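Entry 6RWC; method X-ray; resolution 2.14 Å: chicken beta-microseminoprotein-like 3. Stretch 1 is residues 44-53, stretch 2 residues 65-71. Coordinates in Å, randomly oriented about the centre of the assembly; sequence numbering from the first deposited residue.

Stretch 1 44-53: SLVSIPKNYD
Stretch 2, residues 65-71: SCSIRVV

Two segments of one chain run side by side in nearly the same direction, their end-to-end vectors only 5° apart. Residues 67-71 form a strand, with phi/psi of -118/113 at Ile68 and -87/120 at Val70. Stretch 1 is largely extended through 46-49, with phi from -64° to -89° and psi from 113° to 134°, yet it does not pair with the strand as a sheet partner: no direct hydrogen bond crosses between them. The CA atoms of Val46 and Ser67 lie 5.2 Å apart, and those of Ile48 and Ile68 7.0 Å, so the backbones diverge along the register. A water fills the widening gap, donating to Ser47 O at 3.0 Å and accepting from Ile68 N at 2.8 Å, and so joins two backbone groups that do not bond directly.

At the near end, Cys66 takes the left-handed conformation 53/49, with chi1 m (-74°); its sulfur is bonded covalently elsewhere in the structure. Its carbonyl receives a CA-H...O contact from Val46, CA to O 3.5 Å with 147° at the hydrogen. Leu45 O also lies 3.5 Å from Cys66 O, but two acceptors cannot bond. Leu45 (-91/-18; m, t) points its CA-to-CB bond toward stretch 2, bringing its CB within 3.9 Å of Cys66 CB. Before it, Ser44 is t (175°), and its OG accepts a weak hydrogen bond of 3.5 Å from Val46 N.

Val46 points sideways. With chi1 t, its two methyls serve different neighbours: CG2 lies 4.3 Å from Cys66 CB, whereas CG1 reaches Ile68 CD1 at 3.9 Å. Strand alternation then sorts the opposing residues: Ile68 and Val70 point toward stretch 1, Ser67 and Arg69 away. Ser67, chi1 p (62°), shares a 2.6 Å hydrogen bond between its OG and the OG of Ser65, also p (57°), while Arg69 extends through t, t, t.

Ile68, m (-66°) and t (175°), suits the centre because its branches diverge: CD1 meets Val46 and Ile48, while CG2 packs against Pro49 CG at 3.8 Å. Ile48 starts away from the strand, but chi1 m (-61°) and chi2 m (-58°) bring its end back, leaving its CD1 4.1 Å from Ile68 CD1. Pro49 (-64/128, C-gamma endo) points toward stretch 2 and offers a compact apolar ring; its CB lies 3.7 Å from Val70 CG2. Having no amide hydrogen, proline also leaves no backbone donor to satisfy here.

Lys50 and Asn51 stay out of reach, and the lysine is modelled only to CB. Tyr52, at -162/170, turns toward the strand again. Its chi1 of 61° (p) and chi2 of -86° present a ring face to Val70, whose chi1 is t (176°). Val70 CG2 sits 4.0 Å from the centroid of the Tyr52 ring, 5° off its normal, a nearly ideal CH-pi contact, while Val70 CG1 approaches Tyr52 CD2 at 3.5 Å. Altogether 407 Å² is buried, mainly through apolar packing.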

# COMPACT_ATOMS: atom_id res chain seq x y z
N SER A 44 0.51 -2.17 -4.18
CA SER A 44 1.04 -1.38 -3.08
C SER A 44 0.08 -0.25 -2.72
O SER A 44 -0.44 0.44 -3.61
CB SER A 44 2.41 -0.82 -3.45
OG SER A 44 2.89 0.05 -2.44
N LEU A 45 -0.15 -0.05 -1.42
CA LEU A 45 -1.03 1.00 -0.95
C LEU A 45 -0.31 2.32 -0.68
O LEU A 45 -0.96 3.36 -0.61
CB LEU A 45 -1.75 0.56 0.33
CG LEU A 45 -2.73 -0.60 0.25
CD1 LEU A 45 -3.21 -0.98 1.64
CD2 LEU A 45 -3.91 -0.25 -0.64
N VAL A 46 1.01 2.29 -0.54
CA VAL A 46 1.78 3.46 -0.14
C VAL A 46 2.08 4.30 -1.37
O VAL A 46 2.84 3.88 -2.25
CB VAL A 46 3.07 3.06 0.59
CG1 VAL A 46 3.86 4.29 1.01
CG2 VAL A 46 2.75 2.19 1.79
N SER A 47 1.49 5.49 -1.44
CA SER A 47 1.82 6.45 -2.48
C SER A 47 3.03 7.27 -2.07
O SER A 47 3.11 7.77 -0.94
CB SER A 47 0.63 7.37 -2.77
OG SER A 47 0.96 8.34 -3.74
N ILE A 48 3.98 7.42 -2.99
CA ILE A 48 5.21 8.16 -2.73
C ILE A 48 4.96 9.63 -3.07
O ILE A 48 4.62 9.93 -4.23
CB ILE A 48 6.38 7.61 -3.55
CG1 ILE A 48 6.64 6.15 -3.17
CG2 ILE A 48 7.62 8.45 -3.33
CD1 ILE A 48 6.95 5.95 -1.71
N PRO A 49 5.09 10.55 -2.12
CA PRO A 49 4.93 11.98 -2.45
C PRO A 49 6.00 12.44 -3.42
O PRO A 49 7.20 12.25 -3.19
CB PRO A 49 5.05 12.67 -1.09
CG PRO A 49 5.82 11.72 -0.24
CD PRO A 49 5.42 10.35 -0.70
N LYS A 50 5.56 13.05 -4.52
CA LYS A 50 6.44 13.32 -5.65
C LYS A 50 7.16 14.66 -5.54
O LYS A 50 8.39 14.71 -5.61
CB LYS A 50 5.64 13.27 -6.96
N ASN A 51 6.42 15.76 -5.38
CA ASN A 51 6.98 17.10 -5.45
C ASN A 51 6.61 17.88 -4.20
O ASN A 51 5.44 18.22 -3.99
CB ASN A 51 6.48 17.83 -6.70
CG ASN A 51 7.06 17.25 -7.98
OD1 ASN A 51 8.28 17.15 -8.13
ND2 ASN A 51 6.19 16.86 -8.90
N TYR A 52 7.61 18.18 -3.37
CA TYR A 52 7.41 18.99 -2.18
C TYR A 52 8.76 19.51 -1.72
O TYR A 52 9.82 19.09 -2.20
CB TYR A 52 6.72 18.20 -1.07
CG TYR A 52 7.47 16.99 -0.58
CD1 TYR A 52 7.34 15.76 -1.21
CD2 TYR A 52 8.31 17.06 0.53
CE1 TYR A 52 8.02 14.64 -0.76
CE2 TYR A 52 8.99 15.95 0.99
CZ TYR A 52 8.85 14.75 0.34
OH TYR A 52 9.53 13.64 0.79
N ASP A 53 8.71 20.44 -0.76
CA ASP A 53 9.90 21.09 -0.21
C ASP A 53 10.56 20.14 0.79
O ASP A 53 10.31 20.19 1.99
CB ASP A 53 9.52 22.41 0.44
CG ASP A 53 10.71 23.14 1.04
OD1 ASP A 53 11.86 22.74 0.77
OD2 ASP A 53 10.49 24.12 1.79
N SER A 65 -2.67 3.50 8.19
CA SER A 65 -3.22 4.07 6.98
C SER A 65 -2.40 3.76 5.74
O SER A 65 -2.86 4.05 4.63
CB SER A 65 -3.37 5.59 7.12
OG SER A 65 -2.13 6.19 7.44
N CYS A 66 -1.20 3.19 5.90
CA CYS A 66 -0.31 2.87 4.79
C CYS A 66 -0.07 4.09 3.91
O CYS A 66 -0.18 4.05 2.68
CB CYS A 66 -0.86 1.70 3.98
SG CYS A 66 -0.69 0.10 4.80
N SER A 67 0.28 5.20 4.55
CA SER A 67 0.37 6.49 3.87
C SER A 67 1.60 7.23 4.36
O SER A 67 2.13 6.98 5.44
CB SER A 67 -0.88 7.34 4.12
OG SER A 67 -1.03 7.62 5.50
N ILE A 68 2.06 8.17 3.53
CA ILE A 68 3.15 9.07 3.86
C ILE A 68 2.58 10.48 3.84
O ILE A 68 2.19 10.98 2.77
CB ILE A 68 4.33 8.94 2.89
CG1 ILE A 68 4.98 7.57 3.03
CG2 ILE A 68 5.35 10.04 3.15
CD1 ILE A 68 6.07 7.31 2.02
N ARG A 69 2.52 11.12 5.00
CA ARG A 69 2.01 12.48 5.12
C ARG A 69 3.18 13.44 5.26
O ARG A 69 4.00 13.29 6.18
CB ARG A 69 1.06 12.59 6.31
CG ARG A 69 0.52 14.00 6.56
CD ARG A 69 -0.69 13.97 7.48
NE ARG A 69 -0.81 15.19 8.28
CZ ARG A 69 -0.35 15.31 9.52
NH1 ARG A 69 0.24 14.28 10.11
NH2 ARG A 69 -0.50 16.45 10.18
N VAL A 70 3.25 14.41 4.37
CA VAL A 70 4.35 15.38 4.34
C VAL A 70 4.01 16.54 5.27
O VAL A 70 3.01 17.23 5.08
CB VAL A 70 4.61 15.87 2.91
CG1 VAL A 70 5.68 16.93 2.90
CG2 VAL A 70 5.01 14.70 2.02
N VAL A 71 4.86 16.76 6.27
CA VAL A 71 4.62 17.75 7.31
C VAL A 71 5.87 18.62 7.46
O VAL A 71 6.95 18.29 6.97
CB VAL A 71 4.25 17.11 8.66
CG1 VAL A 71 3.00 16.26 8.51
CG2 VAL A 71 5.42 16.29 9.19
O HOH W 1 0.83 7.97 0.98